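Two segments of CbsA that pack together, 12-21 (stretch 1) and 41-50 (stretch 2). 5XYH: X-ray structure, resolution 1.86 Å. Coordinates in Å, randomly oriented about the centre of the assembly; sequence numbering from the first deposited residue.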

# COMPACT_ATOMS: atom_id res chain seq x y z
N SER A 12 -20.32 -2.33 -3.23
CA SER A 12 -19.95 -1.73 -1.96
C SER A 12 -18.65 -2.37 -1.48
O SER A 12 -18.09 -3.26 -2.13
CB SER A 12 -21.07 -1.87 -0.93
OG SER A 12 -21.38 -3.23 -0.68
N GLY A 13 -18.15 -1.92 -0.33
CA GLY A 13 -16.95 -2.47 0.24
C GLY A 13 -17.14 -2.85 1.69
O GLY A 13 -17.95 -2.26 2.41
N TYR A 14 -16.37 -3.84 2.12
CA TYR A 14 -16.45 -4.35 3.48
C TYR A 14 -15.82 -3.36 4.46
O TYR A 14 -14.67 -2.94 4.28
CB TYR A 14 -15.77 -5.72 3.54
CG TYR A 14 -15.40 -6.21 4.93
CD1 TYR A 14 -16.39 -6.42 5.89
CD2 TYR A 14 -14.08 -6.46 5.28
CE1 TYR A 14 -16.07 -6.86 7.16
CE2 TYR A 14 -13.75 -6.91 6.55
CZ TYR A 14 -14.76 -7.11 7.49
OH TYR A 14 -14.46 -7.55 8.76
N VAL A 15 -16.58 -2.97 5.48
CA VAL A 15 -16.12 -2.03 6.51
C VAL A 15 -15.68 -2.85 7.73
O VAL A 15 -16.49 -3.51 8.38
CB VAL A 15 -17.22 -1.02 6.88
CG1 VAL A 15 -16.76 -0.13 8.04
CG2 VAL A 15 -17.64 -0.16 5.66
N ASN A 16 -14.38 -2.81 8.02
CA ASN A 16 -13.78 -3.68 9.03
C ASN A 16 -14.13 -3.20 10.43
O ASN A 16 -13.73 -2.09 10.81
CB ASN A 16 -12.26 -3.72 8.83
CG ASN A 16 -11.54 -4.60 9.87
OD1 ASN A 16 -12.16 -5.28 10.70
ND2 ASN A 16 -10.21 -4.57 9.82
N PRO A 17 -14.85 -3.99 11.23
CA PRO A 17 -15.21 -3.53 12.58
C PRO A 17 -14.01 -3.34 13.49
O PRO A 17 -14.12 -2.62 14.49
CB PRO A 17 -16.15 -4.62 13.10
CG PRO A 17 -15.90 -5.80 12.24
CD PRO A 17 -15.47 -5.28 10.90
N ASP A 18 -12.87 -3.95 13.18
CA ASP A 18 -11.69 -3.70 13.99
C ASP A 18 -11.16 -2.29 13.76
O ASP A 18 -10.69 -1.63 14.70
CB ASP A 18 -10.61 -4.73 13.70
CG ASP A 18 -11.02 -6.12 14.11
OD1 ASP A 18 -11.77 -6.25 15.11
OD2 ASP A 18 -10.59 -7.08 13.43
N TYR A 19 -11.19 -1.82 12.51
CA TYR A 19 -10.83 -0.43 12.24
C TYR A 19 -11.84 0.52 12.90
O TYR A 19 -11.45 1.52 13.50
CB TYR A 19 -10.74 -0.20 10.73
CG TYR A 19 -10.25 1.17 10.33
CD1 TYR A 19 -8.91 1.52 10.46
CD2 TYR A 19 -11.12 2.11 9.79
CE1 TYR A 19 -8.45 2.78 10.10
CE2 TYR A 19 -10.67 3.38 9.42
CZ TYR A 19 -9.33 3.70 9.58
OH TYR A 19 -8.88 4.95 9.21
N SER A 20 -13.13 0.20 12.79
CA SER A 20 -14.14 0.98 13.51
C SER A 20 -13.82 1.06 15.01
O SER A 20 -13.90 2.13 15.61
CB SER A 20 -15.54 0.39 13.29
OG SER A 20 -15.86 0.41 11.91
N LYS A 21 -13.44 -0.07 15.61
CA LYS A 21 -13.17 -0.05 17.05
C LYS A 21 -11.94 0.80 17.37
O LYS A 21 -11.93 1.52 18.37
CB LYS A 21 -13.00 -1.48 17.57
CG LYS A 21 -12.45 -1.55 18.99
CD LYS A 21 -12.77 -2.88 19.64
CE LYS A 21 -12.42 -4.05 18.72
NZ LYS A 21 -12.72 -5.35 19.38
N VAL A 41 -17.24 9.65 9.97
CA VAL A 41 -17.24 9.48 8.52
C VAL A 41 -16.07 8.61 8.09
O VAL A 41 -16.22 7.71 7.24
CB VAL A 41 -17.21 10.85 7.83
CG1 VAL A 41 -17.06 10.68 6.32
CG2 VAL A 41 -18.46 11.66 8.17
N VAL A 42 -14.89 8.86 8.65
CA VAL A 42 -13.71 8.09 8.27
C VAL A 42 -13.92 6.60 8.53
O VAL A 42 -13.60 5.76 7.67
CB VAL A 42 -12.47 8.64 9.01
CG1 VAL A 42 -11.32 7.65 8.96
CG2 VAL A 42 -12.06 9.97 8.40
N LYS A 43 -14.52 6.24 9.67
CA LYS A 43 -14.75 4.82 9.92
C LYS A 43 -15.91 4.25 9.12
O LYS A 43 -16.19 3.06 9.26
CB LYS A 43 -14.96 4.55 11.42
CG LYS A 43 -16.20 5.14 12.01
CD LYS A 43 -16.47 4.55 13.38
CE LYS A 43 -17.68 5.22 14.04
NZ LYS A 43 -18.19 4.43 15.19
N SER A 44 -16.60 5.05 8.30
CA SER A 44 -17.63 4.51 7.42
C SER A 44 -17.05 3.95 6.12
O SER A 44 -17.79 3.36 5.33
CB SER A 44 -18.70 5.56 7.10
OG SER A 44 -18.25 6.61 6.24
N TYR A 45 -15.71 4.12 5.89
CA TYR A 45 -15.13 3.72 4.61
C TYR A 45 -14.48 2.35 4.71
O TYR A 45 -13.94 1.98 5.76
CB TYR A 45 -14.09 4.74 4.15
CG TYR A 45 -14.66 6.10 3.82
CD1 TYR A 45 -15.65 6.26 2.83
CD2 TYR A 45 -14.19 7.25 4.46
CE1 TYR A 45 -16.16 7.52 2.52
CE2 TYR A 45 -14.69 8.50 4.15
CZ TYR A 45 -15.69 8.63 3.18
OH TYR A 45 -16.17 9.89 2.88
N PRO A 46 -14.55 1.56 3.64
CA PRO A 46 -13.85 0.26 3.62
C PRO A 46 -12.35 0.45 3.77
O PRO A 46 -11.78 1.37 3.19
CB PRO A 46 -14.19 -0.31 2.24
CG PRO A 46 -15.42 0.40 1.80
CD PRO A 46 -15.40 1.76 2.45
N THR A 47 -11.72 -0.46 4.52
CA THR A 47 -10.27 -0.51 4.69
C THR A 47 -9.80 -1.94 4.50
O THR A 47 -10.52 -2.89 4.80
CB THR A 47 -9.81 0.01 6.08
OG1 THR A 47 -10.53 -0.68 7.10
CG2 THR A 47 -10.06 1.52 6.21
N TYR A 48 -8.58 -2.10 3.98
CA TYR A 48 -8.07 -3.43 3.67
C TYR A 48 -7.58 -4.13 4.94
O TYR A 48 -7.10 -3.49 5.88
CB TYR A 48 -6.96 -3.34 2.61
CG TYR A 48 -7.54 -3.42 1.22
CD1 TYR A 48 -8.53 -2.53 0.82
CD2 TYR A 48 -7.13 -4.41 0.31
CE1 TYR A 48 -9.10 -2.60 -0.43
CE2 TYR A 48 -7.70 -4.48 -0.96
CZ TYR A 48 -8.68 -3.57 -1.31
OH TYR A 48 -9.29 -3.60 -2.54
N VAL A 49 -7.74 -5.45 4.97
CA VAL A 49 -7.34 -6.29 6.10
C VAL A 49 -5.97 -6.90 5.81
O VAL A 49 -5.84 -7.70 4.89
CB VAL A 49 -8.37 -7.40 6.37
CG1 VAL A 49 -7.82 -8.36 7.41
CG2 VAL A 49 -9.71 -6.81 6.78
N TRP A 50 -4.97 -6.57 6.63
CA TRP A 50 -3.61 -7.06 6.42
C TRP A 50 -3.47 -8.43 7.05
O TRP A 50 -3.60 -8.57 8.27
CB TRP A 50 -2.57 -6.09 7.00
CG TRP A 50 -2.46 -4.87 6.18
CD1 TRP A 50 -3.42 -3.92 6.01
CD2 TRP A 50 -1.34 -4.45 5.39
NE1 TRP A 50 -2.97 -2.94 5.17
CE2 TRP A 50 -1.70 -3.24 4.77
CE3 TRP A 50 -0.07 -4.99 5.15
CZ2 TRP A 50 -0.84 -2.56 3.91
CZ3 TRP A 50 0.79 -4.30 4.30
CH2 TRP A 50 0.40 -3.09 3.70
O HOH W 1 -13.15 -0.10 7.38
O HOH W 2 -14.13 1.09 9.70
O HOH W 3 -8.80 -2.79 7.98

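Two chain segments can pack closely without one direct hydrogen bond between them, provided that water serves the polar groups left facing the gap; this pair from CbsA is a compact example. Stretch 1 runs from a short strand through a loop into a helix beginning at Pro 17. Stretch 2 leaves a helix at Val 42, passes through a type I turn from Val 42 to Tyr 45, and enters a strand at Val 49. The backbones come closest where the CA atoms of Val 15 and Pro 46 lie 4.3 Å apart. There Pro 46 CA makes a CA-H...O contact of 3.4 Å with Tyr 14 O.

Three waters bridge polar groups of the two stretches. Water 1 accepts from Asn 16 N (3.0 Å), donates to Tyr 45 O (2.8 Å) and hydrogen-bonds to Thr 47 OG1 (2.7 Å). Water 2 donates to Lys 43 O and bonds to Ser 20 OG, both at 2.9 Å, with a weak bond to Asn 16 O at 3.4 Å. Water 3 accepts from Asn 16 ND2 at 2.9 Å, donates to Tyr 48 O at 2.8 Å and bonds to Thr 47 OG1 at 2.9 Å.

Asn 16 therefore works in two directions: its OD1 caps the helix by accepting from Asp 18 N at 2.9 Å, while its ND2 serves water 3. An amide, carrying both an acceptor and a donor, suits this double role. Thr 47, buried and directed toward stretch 1, is equally versatile. Its hydroxyl joins two of the waters, and its methyl CG2 sits over one face of the Tyr 19 ring, 3.9 Å from the centroid and 16° off the normal, a CH-pi contact.

Van der Waals contacts add to the interface, which buries 586 Å² summed over both sides. Tyr 19, directed toward stretch 2, also brings its CE2 to 4.3 Å from Val 42 CG1, while its hydroxyl is hydrogen-bonded elsewhere in the structure. Tyr 14 starts away from stretch 2, yet its long side chain returns so that CE2 lies 4.0 Å from Val 49 CG2, which meets the ring at its edge. Val 15 lies against the turn, with CG1 3.5 Å from Lys 43 O and CG2 3.5 Å from Ser 44 O. At Gly 13, CA lies 3.6 Å from Pro 46 CG; a CB there would fall 2.6 Å from that atom, so glycine makes room for the proline.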